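Local coordinates for malate dehydrogenase (PDB 3I0P) that catalyses the reversible NAD-dependent oxidation of malate to oxaloacetate and belongs to the malate/L-lactate dehydrogenase family, at the interface of chains A and B. Coordinates in Å, arbitrary orientation; residue numbers count along the deposited sequence, not the author numbering. Chains: chain A/B, Malate dehydrogenase.

Contact 1: the interface of chains A and B. Residues chain A 178, 308, 311, 323-325; chain B 153, 161, 248, 252.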
loop_
_atom_site.group_PDB
_atom_site.type_symbol
_atom_site.label_atom_id
_atom_site.label_comp_id
_atom_site.label_asym_id
_atom_site.label_seq_id
_atom_site.Cartn_x
_atom_site.Cartn_y
_atom_site.Cartn_z
ATOM N N TYR A 178 -10.455 10.369 -6.004
ATOM C CA TYR A 178 -10.170 9.041 -5.514
ATOM C C TYR A 178 -9.583 9.229 -4.127
ATOM O O TYR A 178 -8.684 10.056 -3.929
ATOM C CB TYR A 178 -9.161 8.352 -6.433
ATOM C CG TYR A 178 -8.507 7.094 -5.870
ATOM C CD1 TYR A 178 -8.891 5.832 -6.312
ATOM C CD2 TYR A 178 -7.483 7.174 -4.928
ATOM C CE1 TYR A 178 -8.282 4.683 -5.809
ATOM C CE2 TYR A 178 -6.877 6.039 -4.424
ATOM C CZ TYR A 178 -7.275 4.800 -4.866
ATOM O OH TYR A 178 -6.671 3.671 -4.362
ATOM N N ASN A 308 -12.033 4.733 -13.187
ATOM C CA ASN A 308 -13.219 4.593 -12.342
ATOM C C ASN A 308 -14.470 4.208 -13.123
ATOM O O ASN A 308 -15.205 3.286 -12.728
ATOM C CB ASN A 308 -13.474 5.884 -11.556
ATOM C CG ASN A 308 -12.496 6.078 -10.405
ATOM O OD1 ASN A 308 -11.843 5.134 -9.973
ATOM N ND2 ASN A 308 -12.403 7.298 -9.899
ATOM N N LEU A 311 -14.224 0.680 -14.382
ATOM C CA LEU A 311 -14.379 -0.235 -13.252
ATOM C C LEU A 311 -15.855 -0.439 -12.896
ATOM O O LEU A 311 -16.320 -1.582 -12.801
ATOM C CB LEU A 311 -13.572 0.247 -12.037
ATOM C CG LEU A 311 -12.041 0.073 -12.055
ATOM C CD1 LEU A 311 -11.421 0.785 -10.859
ATOM C CD2 LEU A 311 -11.621 -1.401 -12.084
ATOM N N ILE A 323 -20.807 -1.221 -8.283
ATOM C CA ILE A 323 -19.404 -1.259 -7.922
ATOM C C ILE A 323 -19.012 0.166 -7.518
ATOM O O ILE A 323 -19.420 1.131 -8.160
ATOM C CB ILE A 323 -18.548 -1.789 -9.110
ATOM C CG1 ILE A 323 -18.886 -3.263 -9.380
ATOM C CG2 ILE A 323 -17.042 -1.594 -8.862
ATOM C CD1 ILE A 323 -18.397 -3.813 -10.718
ATOM N N TYR A 324 -18.251 0.289 -6.435
ATOM C CA TYR A 324 -17.785 1.594 -5.968
ATOM C C TYR A 324 -16.293 1.790 -6.266
ATOM O O TYR A 324 -15.575 0.846 -6.609
ATOM C CB TYR A 324 -18.038 1.758 -4.463
ATOM C CG TYR A 324 -19.470 1.543 -4.023
ATOM C CD1 TYR A 324 -20.278 2.619 -3.657
ATOM C CD2 TYR A 324 -20.021 0.258 -3.961
ATOM C CE1 TYR A 324 -21.597 2.425 -3.253
ATOM C CE2 TYR A 324 -21.339 0.056 -3.550
ATOM C CZ TYR A 324 -22.118 1.144 -3.198
ATOM O OH TYR A 324 -23.418 0.947 -2.795
ATOM N N THR A 325 -15.836 3.028 -6.149
ATOM C CA THR A 325 -14.412 3.305 -6.153
ATOM C C THR A 325 -14.043 4.090 -4.879
ATOM O O THR A 325 -14.919 4.641 -4.197
ATOM C CB THR A 325 -13.960 4.060 -7.425
ATOM O OG1 THR A 325 -14.604 5.329 -7.474
ATOM C CG2 THR A 325 -14.302 3.275 -8.687
ATOM N N ALA B 153 -12.835 -6.307 -9.684
ATOM C CA ALA B 153 -13.183 -5.290 -8.688
ATOM C C ALA B 153 -14.074 -5.890 -7.596
ATOM O O ALA B 153 -14.576 -7.010 -7.744
ATOM C CB ALA B 153 -13.902 -4.138 -9.359
ATOM N N LEU B 161 -8.683 -5.646 -13.652
ATOM C CA LEU B 161 -7.438 -5.102 -13.118
ATOM C C LEU B 161 -6.322 -6.130 -13.223
ATOM O O LEU B 161 -6.562 -7.333 -13.077
ATOM C CB LEU B 161 -7.619 -4.711 -11.647
ATOM C CG LEU B 161 -8.214 -3.348 -11.314
ATOM C CD1 LEU B 161 -8.939 -3.397 -9.972
ATOM C CD2 LEU B 161 -7.127 -2.294 -11.308
ATOM N N TYR B 248 -8.572 -4.201 -3.508
ATOM C CA TYR B 248 -9.121 -3.619 -4.730
ATOM C C TYR B 248 -8.693 -2.152 -4.916
ATOM O O TYR B 248 -8.184 -1.788 -5.980
ATOM C CB TYR B 248 -10.644 -3.799 -4.739
ATOM C CG TYR B 248 -11.432 -2.919 -5.676
ATOM C CD1 TYR B 248 -11.031 -2.723 -7.009
ATOM C CD2 TYR B 248 -12.609 -2.298 -5.241
ATOM C CE1 TYR B 248 -11.768 -1.907 -7.870
ATOM C CE2 TYR B 248 -13.365 -1.497 -6.102
ATOM C CZ TYR B 248 -12.939 -1.307 -7.411
ATOM O OH TYR B 248 -13.677 -0.505 -8.248
ATOM N N GLU B 252 -6.029 -0.517 -7.690
ATOM C CA GLU B 252 -6.279 0.675 -8.502
ATOM C C GLU B 252 -5.194 1.744 -8.325
ATOM O O GLU B 252 -4.762 2.362 -9.311
ATOM C CB GLU B 252 -7.666 1.265 -8.246
ATOM C CG GLU B 252 -7.947 2.435 -9.176
ATOM C CD GLU B 252 -9.287 3.104 -8.974
ATOM O OE1 GLU B 252 -10.140 2.610 -8.200
ATOM O OE2 GLU B 252 -9.480 4.149 -9.615
#

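Contact 2: the interface of chains A and B. Residues chain A 113-115, 257, 261, 287; chain B 113, 140, 142, 289, 294.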
loop_
_atom_site.group_PDB
_atom_site.type_symbol
_atom_site.label_atom_id
_atom_site.label_comp_id
_atom_site.label_asym_id
_atom_site.label_seq_id
_atom_site.Cartn_x
_atom_site.Cartn_y
_atom_site.Cartn_z
ATOM N N MET A 113 8.071 17.071 -5.705
ATOM C CA MET A 113 7.695 16.172 -4.624
ATOM C C MET A 113 8.008 16.742 -3.252
ATOM O O MET A 113 8.890 17.589 -3.109
ATOM C CB MET A 113 8.392 14.827 -4.799
ATOM C CG MET A 113 7.942 14.095 -6.037
ATOM S SD MET A 113 8.938 12.653 -6.289
ATOM C CE MET A 113 8.084 11.469 -5.235
ATOM N N GLY A 114 7.285 16.259 -2.248
ATOM C CA GLY A 114 7.480 16.693 -0.883
ATOM C C GLY A 114 7.136 15.584 0.084
ATOM O O GLY A 114 6.181 14.824 -0.143
ATOM N N MET A 115 7.923 15.483 1.155
ATOM C CA MET A 115 7.650 14.541 2.236
ATOM C C MET A 115 7.948 15.159 3.590
ATOM O O MET A 115 9.052 15.656 3.840
ATOM C CB MET A 115 8.436 13.241 2.073
ATOM C CG MET A 115 8.164 12.238 3.185
ATOM S SD MET A 115 8.594 10.552 2.727
ATOM C CE MET A 115 8.150 9.680 4.225
ATOM N N MET A 257 7.567 4.146 8.061
ATOM C CA MET A 257 7.388 5.487 7.503
ATOM C C MET A 257 6.988 6.492 8.580
ATOM O O MET A 257 7.373 7.658 8.519
ATOM C CB MET A 257 6.318 5.481 6.392
ATOM C CG MET A 257 6.639 4.609 5.184
ATOM S SD MET A 257 7.957 5.304 4.184
ATOM C CE MET A 257 7.040 6.389 3.088
ATOM N N LEU A 261 11.764 7.640 10.296
ATOM C CA LEU A 261 12.307 8.852 9.702
ATOM C C LEU A 261 12.266 10.041 10.668
ATOM O O LEU A 261 13.158 10.873 10.660
ATOM C CB LEU A 261 11.622 9.155 8.363
ATOM C CG LEU A 261 11.885 8.131 7.239
ATOM C CD1 LEU A 261 10.857 8.230 6.126
ATOM C CD2 LEU A 261 13.294 8.249 6.666
ATOM N N ILE A 287 3.143 12.463 2.201
ATOM C CA ILE A 287 3.798 12.554 0.905
ATOM C C ILE A 287 2.885 13.277 -0.077
ATOM O O ILE A 287 1.698 12.987 -0.145
ATOM C CB ILE A 287 4.149 11.152 0.343
ATOM C CG1 ILE A 287 5.126 10.420 1.262
ATOM C CG2 ILE A 287 4.716 11.237 -1.094
ATOM C CD1 ILE A 287 5.503 9.044 0.743
ATOM N N MET B 113 14.083 13.494 -2.945
ATOM C CA MET B 113 13.126 12.552 -3.504
ATOM C C MET B 113 13.182 12.492 -5.021
ATOM O O MET B 113 13.605 13.446 -5.674
ATOM C CB MET B 113 11.715 12.913 -3.051
ATOM C CG MET B 113 11.526 12.763 -1.563
ATOM S SD MET B 113 9.944 13.397 -1.082
ATOM C CE MET B 113 8.901 11.963 -1.396
ATOM N N ILE B 140 14.536 4.596 0.597
ATOM C CA ILE B 140 13.300 3.830 0.589
ATOM C C ILE B 140 12.888 3.763 -0.869
ATOM O O ILE B 140 12.861 4.793 -1.537
ATOM C CB ILE B 140 12.195 4.532 1.415
ATOM C CG1 ILE B 140 12.534 4.491 2.911
ATOM C CG2 ILE B 140 10.836 3.885 1.176
ATOM C CD1 ILE B 140 11.948 5.649 3.743
ATOM N N ILE B 142 9.895 2.520 -3.587
ATOM C CA ILE B 142 8.518 2.089 -3.793
ATOM C C ILE B 142 8.273 2.041 -5.293
ATOM O O ILE B 142 8.606 2.985 -6.015
ATOM C CB ILE B 142 7.500 3.050 -3.112
ATOM C CG1 ILE B 142 7.778 3.155 -1.602
ATOM C CG2 ILE B 142 6.065 2.600 -3.397
ATOM C CD1 ILE B 142 7.045 4.291 -0.890
ATOM N N ILE B 289 13.193 7.627 -1.965
ATOM C CA ILE B 289 13.209 8.613 -0.890
ATOM C C ILE B 289 14.553 8.526 -0.176
ATOM O O ILE B 289 14.915 7.475 0.350
ATOM C CB ILE B 289 12.071 8.362 0.135
ATOM C CG1 ILE B 289 10.710 8.563 -0.522
ATOM C CG2 ILE B 289 12.237 9.250 1.377
ATOM C CD1 ILE B 289 9.613 7.841 0.175
ATOM N N PHE B 294 16.485 12.953 6.253
ATOM C CA PHE B 294 15.630 12.929 7.439
ATOM C C PHE B 294 16.399 12.620 8.703
ATOM O O PHE B 294 16.252 13.306 9.710
ATOM C CB PHE B 294 14.539 11.859 7.293
ATOM C CG PHE B 294 13.538 12.157 6.227
ATOM C CD1 PHE B 294 12.460 13.008 6.486
ATOM C CD2 PHE B 294 13.664 11.581 4.963
ATOM C CE1 PHE B 294 11.523 13.287 5.495
ATOM C CE2 PHE B 294 12.745 11.853 3.967
ATOM C CZ PHE B 294 11.663 12.704 4.233
#

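Contact 1: the interface of chains A and B
A:Leu311 faces the side chains of B:Tyr248 and B:Glu252, which stand one turn apart on the same helix, and this trio forms the close-packed part of the contact. The leucine alone has 51 Å² of its surface hidden by the partner. Its CD1 methyl lies against the carboxylate, 3.5 Å from OE1 of B:Glu252. Leucine and tyrosine come tip to tip, with CD1 of A:Leu311 4.0 Å from ring atom CE1 of B:Tyr248.

B:Glu252 runs out fully extended, CG anti to the backbone N, which carries the carboxylate between A:Leu311 and the ring of A:Tyr178. There OE1 meets the ring at its edge, in plane, 3.7 Å from CE1 of A:Tyr178, while the carboxylate itself is turned steeply against the ring, the planes 74° apart. The other oxygen, OE2, is modelled 2.6 Å from OD1 of A:Asn308. As modelled, amide and carboxylate oxygens face each other; either a flipped amide or a proton on the carboxylate could make this a hydrogen bond, and the pair is doubtful at this resolution.

The OH of B:Tyr248 donates a hydrogen bond to the backbone carbonyl O of A:Tyr324 (2.8 Å). It approaches at a C=O...donor angle of 156°, tilted 19° from the carbonyl plane. Apolar groups crowd round this hydroxyl: CG2 of A:Ile323 at 3.6 Å, with CB of A:Leu311 and CG2 of A:Thr325 slightly farther off.

Packing is looser at the margins, where methyl meets methyl. CG2 of A:Ile323 is 4.1 Å from CB of B:Ala153, and CD2 of A:Leu311 is 4.0 Å from CD1 of B:Leu161, whose side chain crosses the leucine at about a right angle. B:Ala153 and B:Leu161 have just 10 and 6 Å² hidden.

The site is part of the two-fold A/B subunit interface, where helix 244-259 of chain B faces the end of helix 297-312 of chain A, the loop bearing residues 323-325 and the start of strand 178-182.

Contact 2: the interface of chains A and B
The straight side chain of A:Met115 lies across B:Phe294 and B:Ile289, crossing each at about a right angle. With CG anti to the backbone N (chi1 -180°) and the chain extended beyond, its successive atoms meet different partners. CB rests against the thioether sulphur SD of B:Met113 at 3.5 Å, CG reaches the far tip of the B:Phe294 ring, 3.7 Å from CZ, and SD meets the CD1 methyl of B:Ile289 at 3.9 Å.

B:Met113 has the opposite habit: its chain bends at the last torsion (chi3 85°), turning the terminal methyl CE back toward A:Met115 and A:Met113. The two Met113 side chains pass at a slant, CE of A:Met113 4.0 Å from CE of B:Met113, and this self-pairing places them close to the two-fold axis.

Further along, A:Leu261 divides its branches. CD1 comes tip to tip with B:Ile140, 3.7 Å from its CD1. CD2 instead lies to one face of the B:Phe294 ring, displaced toward the CG–CD2 rim and 3.8 Å from ring atom CD2, well away from the tip that A:Met115 touches. A:Met257, folded at its second and third torsions, brings SD to 4.0 Å from CD1 of B:Ile140, and its CE turns toward B:Ile289. Leucine and thioether thus both touch the same isoleucine methyl.

The patch packs through carbon and sulphur, with no polar pair among its side chains, and hides 295 Å² in total. Strand 113-119 of each chain takes part. Chain A adds the end of helix 244-259, the adjacent loop residue A:Leu261 and strand 282-290, and chain B adds strands 139-145 and 282-290 with the loop carrying B:Phe294.

The C-alpha centres of contact 1 and contact 2 are about 27 Å apart along one two-fold symmetric interface. Helix 244-259 ties them together: chain B's copy supplies its first half to contact 1, and chain A's copy supplies its last turn to contact 2. Because each contact recurs with the chains exchanged, every such helix serves both regions, bridging a mixed polar and apolar patch and a purely apolar one near the axis. The two-fold symmetry fits a dimer, as expected for this family, although the structure alone does not prove that state in solution.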